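Local coordinates for assembly chaperone of ribosomal protein L4 (Acl4) (Chaetomium thermophilum, PDB 5TQB) that probably binds newly made ribosomal protein L4 as its dedicated chaperone, using a curved array of TPR-type helices, and escorts it toward ribosome assembly, at residues K301-C306 and E326-I331; Y273-K278 and K293-S298; S230-V235 and V262-L267. All coordinates share one frame; numbering follows the deposited sequence.

Interaction 1: K301-C306 and E326-I331; sequences KWLRQC and ELIASI. With EDO (1,2-ethanediol), chain G.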
loop_
_atom_site.group_PDB
_atom_site.type_symbol
_atom_site.label_atom_id
_atom_site.label_comp_id
_atom_site.label_asym_id
_atom_site.label_seq_id
_atom_site.Cartn_x
_atom_site.Cartn_y
_atom_site.Cartn_z
ATOM N N LYS B 301 -6.219 15.206 -16.935
ATOM C CA LYS B 301 -7.208 14.811 -15.932
ATOM C C LYS B 301 -6.532 14.433 -14.619
ATOM O O LYS B 301 -7.002 14.793 -13.541
ATOM C CB LYS B 301 -8.048 13.638 -16.440
ATOM C CG LYS B 301 -8.950 13.989 -17.615
ATOM C CD LYS B 301 -9.594 12.752 -18.232
ATOM C CE LYS B 301 -10.350 13.096 -19.514
ATOM N NZ LYS B 301 -10.892 11.892 -20.211
ATOM N N TRP B 302 -5.424 13.708 -14.717
ATOM C CA TRP B 302 -4.659 13.327 -13.539
ATOM C C TRP B 302 -4.081 14.558 -12.843
ATOM O O TRP B 302 -4.113 14.656 -11.615
ATOM C CB TRP B 302 -3.540 12.355 -13.921
ATOM C CG TRP B 302 -3.995 10.929 -14.046
ATOM C CD1 TRP B 302 -4.793 10.402 -15.019
ATOM C CD2 TRP B 302 -3.671 9.845 -13.165
ATOM N NE1 TRP B 302 -4.988 9.061 -14.800
ATOM C CE2 TRP B 302 -4.310 8.694 -13.668
ATOM C CE3 TRP B 302 -2.903 9.738 -12.003
ATOM C CZ2 TRP B 302 -4.201 7.448 -13.047
ATOM C CZ3 TRP B 302 -2.799 8.501 -11.385
ATOM C CH2 TRP B 302 -3.445 7.374 -11.908
ATOM N N LEU B 303 -3.570 15.505 -13.629
ATOM C CA LEU B 303 -2.911 16.679 -13.070
ATOM C C LEU B 303 -3.917 17.664 -12.489
ATOM O O LEU B 303 -3.652 18.301 -11.473
ATOM C CB LEU B 303 -2.049 17.363 -14.132
ATOM C CG LEU B 303 -0.826 16.577 -14.613
ATOM C CD1 LEU B 303 -0.191 17.281 -15.802
ATOM C CD2 LEU B 303 0.193 16.392 -13.497
ATOM N N ARG B 304 -5.064 17.802 -13.146
ATOM C CA ARG B 304 -6.149 18.609 -12.603
ATOM C C ARG B 304 -6.533 18.039 -11.246
ATOM O O ARG B 304 -6.664 18.770 -10.264
ATOM C CB ARG B 304 -7.354 18.603 -13.546
ATOM C CG ARG B 304 -7.153 19.426 -14.816
ATOM C CD ARG B 304 -7.775 20.809 -14.702
ATOM N NE ARG B 304 -7.442 21.657 -15.845
ATOM C CZ ARG B 304 -8.055 21.610 -17.026
ATOM N NH1 ARG B 304 -9.041 20.749 -17.245
ATOM N NH2 ARG B 304 -7.673 22.425 -17.999
ATOM N N GLN B 305 -6.681 16.721 -11.197
ATOM C CA GLN B 305 -7.087 16.041 -9.976
ATOM C C GLN B 305 -6.002 16.154 -8.913
ATOM O O GLN B 305 -6.297 16.193 -7.719
ATOM C CB GLN B 305 -7.391 14.574 -10.266
ATOM C CG GLN B 305 -7.970 13.814 -9.079
ATOM C CD GLN B 305 -9.308 14.367 -8.627
ATOM O OE1 GLN B 305 -10.047 14.964 -9.410
ATOM N NE2 GLN B 305 -9.626 14.168 -7.356
ATOM N N CYS B 306 -4.746 16.210 -9.349
ATOM C CA CYS B 306 -3.640 16.392 -8.423
ATOM C C CYS B 306 -3.782 17.727 -7.700
ATOM O O CYS B 306 -3.734 17.778 -6.472
ATOM C CB CYS B 306 -2.300 16.325 -9.155
ATOM S SG CYS B 306 -0.886 16.872 -8.172
ATOM N N GLU B 326 2.328 23.999 -14.797
ATOM C CA GLU B 326 3.088 24.177 -16.041
ATOM C C GLU B 326 2.706 23.118 -17.064
ATOM O O GLU B 326 2.540 23.418 -18.245
ATOM C CB GLU B 326 4.594 24.061 -15.798
ATOM C CG GLU B 326 5.231 25.169 -14.982
ATOM C CD GLU B 326 6.731 24.963 -14.824
ATOM O OE1 GLU B 326 7.413 24.783 -15.856
ATOM O OE2 GLU B 326 7.228 24.961 -13.676
ATOM N N LEU B 327 2.581 21.878 -16.595
ATOM C CA LEU B 327 2.273 20.750 -17.468
ATOM C C LEU B 327 0.876 20.863 -18.073
ATOM O O LEU B 327 0.678 20.564 -19.249
ATOM C CB LEU B 327 2.420 19.433 -16.704
ATOM C CG LEU B 327 3.858 19.047 -16.325
ATOM C CD1 LEU B 327 3.878 17.931 -15.283
ATOM C CD2 LEU B 327 4.657 18.638 -17.566
ATOM N N ILE B 328 -0.092 21.304 -17.276
ATOM C CA ILE B 328 -1.448 21.485 -17.775
ATOM C C ILE B 328 -1.472 22.597 -18.820
ATOM O O ILE B 328 -2.028 22.423 -19.903
ATOM C CB ILE B 328 -2.433 21.805 -16.638
ATOM C CG1 ILE B 328 -2.585 20.585 -15.726
ATOM C CG2 ILE B 328 -3.795 22.194 -17.201
ATOM C CD1 ILE B 328 -3.363 20.840 -14.454
ATOM N N ALA B 329 -0.867 23.733 -18.489
ATOM C CA ALA B 329 -0.796 24.867 -19.405
ATOM C C ALA B 329 -0.140 24.452 -20.715
ATOM O O ALA B 329 -0.528 24.909 -21.794
ATOM C CB ALA B 329 -0.021 26.005 -18.771
ATOM N N SER B 330 0.850 23.573 -20.609
ATOM C CA SER B 330 1.558 23.062 -21.773
ATOM C C SER B 330 0.673 22.188 -22.664
ATOM O O SER B 330 0.640 22.369 -23.882
ATOM C CB SER B 330 2.776 22.264 -21.327
ATOM O OG SER B 330 3.218 21.406 -22.361
ATOM N N ILE B 331 -0.034 21.237 -22.057
ATOM C CA ILE B 331 -0.945 20.367 -22.798
ATOM C C ILE B 331 -2.017 21.188 -23.508
ATOM O O ILE B 331 -2.431 20.857 -24.619
ATOM C CB ILE B 331 -1.628 19.338 -21.866
ATOM C CG1 ILE B 331 -0.595 18.367 -21.298
ATOM C CG2 ILE B 331 -2.686 18.535 -22.618
ATOM C CD1 ILE B 331 -1.119 17.515 -20.159
HETATM C C1 EDO G . -11.110 10.809 -7.317
HETATM O O1 EDO G . -10.582 9.501 -7.375
HETATM C C2 EDO G . -10.997 11.349 -5.906
HETATM O O2 EDO G . -9.653 11.682 -5.624
#

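Interaction 2: Y273-K278 and K293-S298; sequences YRLGEK and KDTWRS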
loop_
_atom_site.group_PDB
_atom_site.type_symbol
_atom_site.label_atom_id
_atom_site.label_comp_id
_atom_site.label_asym_id
_atom_site.label_seq_id
_atom_site.Cartn_x
_atom_site.Cartn_y
_atom_site.Cartn_z
ATOM N N TYR B 273 2.027 12.236 -19.464
ATOM C CA TYR B 273 2.527 13.358 -20.256
ATOM C C TYR B 273 3.753 12.934 -21.059
ATOM O O TYR B 273 3.866 13.245 -22.249
ATOM C CB TYR B 273 2.883 14.536 -19.344
ATOM C CG TYR B 273 3.473 15.720 -20.068
ATOM C CD1 TYR B 273 4.840 15.806 -20.290
ATOM C CD2 TYR B 273 2.669 16.754 -20.525
ATOM C CE1 TYR B 273 5.390 16.883 -20.952
ATOM C CE2 TYR B 273 3.212 17.840 -21.189
ATOM C CZ TYR B 273 4.575 17.899 -21.400
ATOM O OH TYR B 273 5.127 18.979 -22.058
ATOM N N ARG B 274 4.666 12.228 -20.397
ATOM C CA ARG B 274 5.887 11.733 -21.031
ATOM C C ARG B 274 5.538 10.746 -22.131
ATOM O O ARG B 274 6.105 10.784 -23.225
ATOM C CB ARG B 274 6.788 11.044 -19.999
ATOM C CG ARG B 274 7.307 11.969 -18.912
ATOM C CD ARG B 274 8.455 12.802 -19.416
ATOM N NE ARG B 274 9.640 11.988 -19.637
ATOM C CZ ARG B 274 10.654 12.333 -20.422
ATOM N NH1 ARG B 274 11.684 11.511 -20.553
ATOM N NH2 ARG B 274 10.635 13.489 -21.081
ATOM N N LEU B 275 4.597 9.860 -21.828
ATOM C CA LEU B 275 4.151 8.867 -22.791
ATOM C C LEU B 275 3.540 9.549 -24.017
ATOM O O LEU B 275 3.720 9.096 -25.147
ATOM C CB LEU B 275 3.137 7.925 -22.137
ATOM C CG LEU B 275 2.636 6.764 -22.996
ATOM C CD1 LEU B 275 3.793 5.894 -23.477
ATOM C CD2 LEU B 275 1.633 5.932 -22.217
ATOM N N GLY B 276 2.828 10.646 -23.785
ATOM C CA GLY B 276 2.205 11.383 -24.866
ATOM C C GLY B 276 3.226 12.052 -25.763
ATOM O O GLY B 276 3.034 12.132 -26.976
ATOM N N GLU B 277 4.313 12.537 -25.167
ATOM C CA GLU B 277 5.390 13.152 -25.937
ATOM C C GLU B 277 5.970 12.138 -26.915
ATOM O O GLU B 277 6.169 12.445 -28.092
ATOM C CB GLU B 277 6.501 13.675 -25.020
ATOM C CG GLU B 277 6.153 14.943 -24.252
ATOM C CD GLU B 277 7.368 15.572 -23.578
ATOM O OE1 GLU B 277 7.578 16.792 -23.756
ATOM O OE2 GLU B 277 8.107 14.851 -22.869
ATOM N N LYS B 278 6.230 10.929 -26.423
ATOM C CA LYS B 278 6.812 9.872 -27.245
ATOM C C LYS B 278 5.886 9.497 -28.400
ATOM O O LYS B 278 6.293 9.525 -29.565
ATOM C CB LYS B 278 7.123 8.640 -26.397
ATOM C CG LYS B 278 8.248 8.841 -25.398
ATOM C CD LYS B 278 8.448 7.599 -24.537
ATOM C CE LYS B 278 9.697 7.696 -23.662
ATOM N NZ LYS B 278 9.627 8.785 -22.648
ATOM N N LYS B 293 -3.028 12.452 -28.390
ATOM C CA LYS B 293 -3.929 13.473 -27.865
ATOM C C LYS B 293 -4.778 12.918 -26.722
ATOM O O LYS B 293 -4.965 13.577 -25.699
ATOM C CB LYS B 293 -4.815 14.031 -28.978
ATOM C CG LYS B 293 -4.037 14.830 -30.012
ATOM C CD LYS B 293 -4.937 15.491 -31.043
ATOM C CE LYS B 293 -4.115 16.307 -32.032
ATOM N NZ LYS B 293 -4.923 16.845 -33.168
ATOM N N ASP B 294 -5.274 11.698 -26.889
ATOM C CA ASP B 294 -6.053 11.051 -25.840
ATOM C C ASP B 294 -5.177 10.742 -24.630
ATOM O O ASP B 294 -5.637 10.800 -23.488
ATOM C CB ASP B 294 -6.708 9.773 -26.369
ATOM C CG ASP B 294 -7.870 10.059 -27.302
ATOM O OD1 ASP B 294 -8.024 9.332 -28.307
ATOM O OD2 ASP B 294 -8.629 11.015 -27.028
ATOM N N THR B 295 -3.909 10.429 -24.884
ATOM C CA THR B 295 -2.966 10.147 -23.808
ATOM C C THR B 295 -2.673 11.415 -23.008
ATOM O O THR B 295 -2.518 11.363 -21.788
ATOM C CB THR B 295 -1.655 9.565 -24.356
ATOM O OG1 THR B 295 -1.947 8.432 -25.182
ATOM C CG2 THR B 295 -0.733 9.139 -23.223
ATOM N N TRP B 296 -2.609 12.553 -23.695
ATOM C CA TRP B 296 -2.377 13.829 -23.026
ATOM C C TRP B 296 -3.651 14.334 -22.352
ATOM O O TRP B 296 -3.586 15.080 -21.377
ATOM C CB TRP B 296 -1.839 14.880 -24.008
ATOM C CG TRP B 296 -0.340 15.069 -23.950
ATOM C CD1 TRP B 296 0.579 14.206 -23.425
ATOM C CD2 TRP B 296 0.404 16.198 -24.431
ATOM N NE1 TRP B 296 1.846 14.722 -23.553
ATOM C CE2 TRP B 296 1.766 15.944 -24.166
ATOM C CE3 TRP B 296 0.053 17.395 -25.063
ATOM C CZ2 TRP B 296 2.774 16.844 -24.508
ATOM C CZ3 TRP B 296 1.055 18.285 -25.400
ATOM C CH2 TRP B 296 2.398 18.005 -25.123
ATOM N N ARG B 297 -4.809 13.932 -22.865
ATOM C CA ARG B 297 -6.067 14.303 -22.231
ATOM C C ARG B 297 -6.148 13.696 -20.836
ATOM O O ARG B 297 -6.466 14.392 -19.872
ATOM C CB ARG B 297 -7.260 13.870 -23.080
ATOM C CG ARG B 297 -7.574 14.843 -24.204
ATOM C CD ARG B 297 -8.747 14.391 -25.044
ATOM N NE ARG B 297 -9.042 15.362 -26.095
ATOM C CZ ARG B 297 -8.631 15.264 -27.356
ATOM N NH1 ARG B 297 -7.908 14.224 -27.760
ATOM N NH2 ARG B 297 -8.954 16.214 -28.222
ATOM N N SER B 298 -5.836 12.407 -20.726
ATOM C CA SER B 298 -5.829 11.741 -19.425
ATOM C C SER B 298 -4.727 12.297 -18.528
ATOM O O SER B 298 -4.885 12.351 -17.312
ATOM C CB SER B 298 -5.684 10.224 -19.576
ATOM O OG SER B 298 -4.736 9.892 -20.572
#

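Interaction 3: S230-V235 and V262-L267; sequences SRVSLV and VEVWYL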
loop_
_atom_site.group_PDB
_atom_site.type_symbol
_atom_site.label_atom_id
_atom_site.label_comp_id
_atom_site.label_asym_id
_atom_site.label_seq_id
_atom_site.Cartn_x
_atom_site.Cartn_y
_atom_site.Cartn_z
ATOM N N SER B 230 7.003 2.172 -1.143
ATOM C CA SER B 230 7.991 1.485 -1.956
ATOM C C SER B 230 7.585 1.491 -3.435
ATOM O O SER B 230 8.442 1.516 -4.323
ATOM C CB SER B 230 8.171 0.053 -1.446
ATOM O OG SER B 230 9.163 -0.637 -2.179
ATOM N N ARG B 231 6.280 1.474 -3.698
ATOM C CA ARG B 231 5.782 1.480 -5.074
ATOM C C ARG B 231 5.795 2.882 -5.671
ATOM O O ARG B 231 5.782 3.042 -6.887
ATOM C CB ARG B 231 4.377 0.880 -5.149
ATOM C CG ARG B 231 4.374 -0.625 -5.414
ATOM C CD ARG B 231 3.324 -1.340 -4.598
ATOM N NE ARG B 231 1.980 -1.043 -5.063
ATOM C CZ ARG B 231 0.891 -1.087 -4.303
ATOM N NH1 ARG B 231 0.967 -1.408 -3.019
ATOM N NH2 ARG B 231 -0.283 -0.797 -4.838
ATOM N N VAL B 232 5.819 3.897 -4.816
ATOM C CA VAL B 232 5.981 5.263 -5.281
ATOM C C VAL B 232 7.388 5.402 -5.856
ATOM O O VAL B 232 7.567 5.895 -6.970
ATOM C CB VAL B 232 5.760 6.285 -4.148
ATOM C CG1 VAL B 232 6.067 7.707 -4.625
ATOM C CG2 VAL B 232 4.334 6.200 -3.635
ATOM N N SER B 233 8.378 4.948 -5.091
ATOM C CA SER B 233 9.766 4.958 -5.531
ATOM C C SER B 233 9.904 4.212 -6.849
ATOM O O SER B 233 10.658 4.626 -7.742
ATOM C CB SER B 233 10.656 4.320 -4.466
ATOM O OG SER B 233 11.911 3.926 -4.992
ATOM N N LEU B 234 9.161 3.117 -6.972
ATOM C CA LEU B 234 9.186 2.315 -8.188
ATOM C C LEU B 234 8.752 3.137 -9.402
ATOM O O LEU B 234 9.402 3.098 -10.443
ATOM C CB LEU B 234 8.286 1.091 -8.036
ATOM C CG LEU B 234 8.113 0.234 -9.287
ATOM C CD1 LEU B 234 9.444 -0.385 -9.699
ATOM C CD2 LEU B 234 7.065 -0.827 -9.049
ATOM N N VAL B 235 7.658 3.881 -9.263
ATOM C CA VAL B 235 7.139 4.680 -10.369
ATOM C C VAL B 235 8.175 5.686 -10.868
ATOM O O VAL B 235 8.278 5.925 -12.072
ATOM C CB VAL B 235 5.847 5.417 -9.974
ATOM C CG1 VAL B 235 5.432 6.413 -11.041
ATOM C CG2 VAL B 235 4.724 4.422 -9.754
ATOM N N VAL B 262 -1.494 12.977 -3.303
ATOM C CA VAL B 262 -1.122 14.044 -4.214
ATOM C C VAL B 262 -0.000 13.602 -5.137
ATOM O O VAL B 262 -0.077 13.777 -6.356
ATOM C CB VAL B 262 -0.665 15.296 -3.443
ATOM C CG1 VAL B 262 -0.188 16.399 -4.415
ATOM C CG2 VAL B 262 -1.790 15.814 -2.570
ATOM N N GLU B 263 1.036 13.021 -4.541
ATOM C CA GLU B 263 2.249 12.680 -5.265
ATOM C C GLU B 263 1.994 11.607 -6.318
ATOM O O GLU B 263 2.678 11.562 -7.343
ATOM C CB GLU B 263 3.333 12.231 -4.287
ATOM C CG GLU B 263 4.709 12.082 -4.918
ATOM C CD GLU B 263 5.844 12.255 -3.918
ATOM O OE1 GLU B 263 6.977 11.841 -4.233
ATOM O OE2 GLU B 263 5.608 12.816 -2.824
ATOM N N VAL B 264 1.002 10.756 -6.080
ATOM C CA VAL B 264 0.679 9.709 -7.045
ATOM C C VAL B 264 -0.142 10.252 -8.215
ATOM O O VAL B 264 0.022 9.795 -9.347
ATOM C CB VAL B 264 -0.023 8.519 -6.379
ATOM C CG1 VAL B 264 -0.507 7.508 -7.421
ATOM C CG2 VAL B 264 0.937 7.844 -5.414
ATOM N N TRP B 265 -1.019 11.221 -7.957
ATOM C CA TRP B 265 -1.754 11.854 -9.045
ATOM C C TRP B 265 -0.757 12.558 -9.965
ATOM O O TRP B 265 -0.872 12.501 -11.185
ATOM C CB TRP B 265 -2.794 12.849 -8.524
ATOM C CG TRP B 265 -4.073 12.215 -8.048
ATOM C CD1 TRP B 265 -4.537 12.165 -6.765
ATOM C CD2 TRP B 265 -5.052 11.549 -8.855
ATOM N NE1 TRP B 265 -5.743 11.507 -6.723
ATOM C CE2 TRP B 265 -6.081 11.118 -7.991
ATOM C CE3 TRP B 265 -5.158 11.272 -10.220
ATOM C CZ2 TRP B 265 -7.203 10.423 -8.451
ATOM C CZ3 TRP B 265 -6.271 10.584 -10.675
ATOM C CH2 TRP B 265 -7.281 10.169 -9.794
ATOM N N TYR B 266 0.238 13.197 -9.364
ATOM C CA TYR B 266 1.277 13.872 -10.123
ATOM C C TYR B 266 2.089 12.893 -10.965
ATOM O O TYR B 266 2.266 13.092 -12.164
ATOM C CB TYR B 266 2.209 14.634 -9.188
ATOM C CG TYR B 266 3.410 15.191 -9.898
ATOM C CD1 TYR B 266 3.311 16.346 -10.660
ATOM C CD2 TYR B 266 4.639 14.556 -9.825
ATOM C CE1 TYR B 266 4.400 16.858 -11.317
ATOM C CE2 TYR B 266 5.732 15.054 -10.484
ATOM C CZ TYR B 266 5.610 16.208 -11.229
ATOM O OH TYR B 266 6.711 16.710 -11.884
ATOM N N LEU B 267 2.579 11.833 -10.338
ATOM C CA LEU B 267 3.411 10.868 -11.042
ATOM C C LEU B 267 2.656 10.220 -12.199
ATOM O O LEU B 267 3.221 10.013 -13.272
ATOM C CB LEU B 267 3.943 9.809 -10.075
ATOM C CG LEU B 267 5.057 10.301 -9.144
ATOM C CD1 LEU B 267 5.349 9.264 -8.056
ATOM C CD2 LEU B 267 6.336 10.646 -9.922
#

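Interaction 1: K301-C306 and E326-I331
Helices 291-313 and 318-333 form an antiparallel helical hairpin, the last one in this all-helical TPR-family protein. Segments 301-306 and 326-331 run at 144° to each other, and their axes approach to 9.8 Å. Apolar shape carries the contact. Leu-303 is the main bump on the first helix. Its CG is anti to the carbonyl carbon, and CD1 continues the extended chain. That methyl enters a hollow lined by Leu-327, Ile-328 and Ile-331. It meets Leu-327 at about a right angle, with Leu-303 CD1 3.5 Å from Leu-327 CB. Ile-331 closes the hollow more loosely, its CD1 lying 4.5 Å from Leu-303 CD1.

Ile-328 is the answering bump. It lies alongside Leu-303, pointing the opposite way, and its CG1 is 3.6 Å from Leu-303 CB. Its CD1 reaches on to the backbone of the facing helix, 3.7 Å from Arg-304 N. The CG2 branch turns to Arg-304. That side chain bends at chi2 (-98°), which brings its NE to 3.9 Å from Ile-328 CG2. Arg-304 is exposed, so this is the solvent side of the contact. An alanine here in place of Ile-328 would remove CG1, CG2 and CD1 and would probably loosen the seating of Leu-303 and Arg-304 against helix 318-333.

Helix 262-281 packs beside the hairpin: Tyr-270 touches Leu-327, and Tyr-273 touches Ile-331. Trp-302 meets Trp-265 of that helix edge-to-face. Gln-305 takes no part in the packing between the two segments. It bends at chi2 and sends its amide to an ethanediol, probably from the crystallisation liquor. There NE2 of Gln-305 gives O2 of the ethanediol a weak hydrogen bond of 3.0 Å, bent to 121° at the hydrogen.

Interaction 2: Y273-K278 and K293-S298
One hydrogen bond joins the two segments. The indole NE1 of Trp-296 donates to the backbone O of Tyr-273 over 2.8 Å, nearly straight at 161°. It arrives in the carbonyl plane, on a lone pair, and the oxygen lies close to the indole plane. The same oxygen also accepts the helical bond from Glu-277 N, so two N-H groups grip it.

The aromatic contact uses the same two residues. The phenol and the indole extend alongside each other in the same direction. The phenol and the five-membered ring form an offset stack, with planes 12° apart and centroids of the Tyr-273 and Trp-296 rings separated by 4.8 Å. The overlap is at the rim, where CE2 of Tyr-273 is 3.5 Å from CZ2 of Trp-296. The phenol OH goes on to Ser-330 of helix 318-333.

Apolar packing completes the contact. Helices 262-281 and 291-313 form an antiparallel hairpin of the TPR-like array. Here they run at 166°, and Gly-276 lets them come close: its CA is 3.6 Å from Trp-296 CD1. A CB on that residue would collide with the same CD1. Thr-295 places CG2 3.9 Å from Gly-276 N and also against Leu-275, while its OG1 bonds to Glu-279. Glu-277 lays CG beside the indole, at 3.9 Å from Trp-296 CZ2.

Bond and stack together fix the rotation of the indole. The buried N-H of Trp-296 is satisfied by a main-chain oxygen, so this link does not depend on the identity of an acceptor side chain.

Interaction 3: S230-V235 and V262-L267
Val-232 and Val-235 of helix 228-240 both hold CG1 anti to the backbone N (chi1 175° and 171°). This sends that methyl of each valine to Leu-267 on helix 262-281. Leu-267 has CG anti to the carbonyl carbon, and its chain then runs extended to CD1. Its tip therefore reaches between the two valines. CD1 of Leu-267 is 3.8 Å from CG1 of Val-232, where the side chains cross at about a right angle. At its base, CB of Leu-267 lies 3.8 Å from CG1 of Val-235, and CD1 of Leu-267 comes back to 4.1 Å from the same Val-235 methyl.

The second branch of Val-232 faces another residue. Its CG2 meets CG2 of Val-264 at 4.2 Å, an oblique and looser touch. Glu-263 only grazes Val-232.

All five touching residues are buried, and what joins the segments is methyl packing. The surroundings supply the polar links. Arg-231 forms a salt bridge with Glu-257 of the intervening helix 244-257, which also packs on Val-264 through Ile-255. The chain of another protein covers part of this region: one of its aromatic side chains packs on Leu-267, and its backbone bonds to Tyr-266 OH.

The segments run nearly parallel, at 24°, with axes 10.9 Å apart. Parallel helices flanking an antiparallel one between them are the stacking pattern of TPR-like helical arrays. The partner chain beside Leu-267 is consistent with a client-binding surface.

In the fold
The three contacts lie on the same side of the chain's centre, toward the C-terminal end of the helical array. Along the chain interaction 3 closes first, then interaction 2, then interaction 1. Helix 262-281 serves interactions 3 and 2, and helix 291-313 serves 2 and 1. Interactions 1 and 2 have centres about 11 Å apart and touch through Leu-327, Ser-330 and Ile-331. Interactions 1 and 3 are about 16 Å apart and meet where Cys-306 packs against Trp-265 and Val-262. Interactions 2 and 3, about 18 Å apart, do not touch. Successive helices thus pack one on the next, and the partner chain packs mainly at interaction 3.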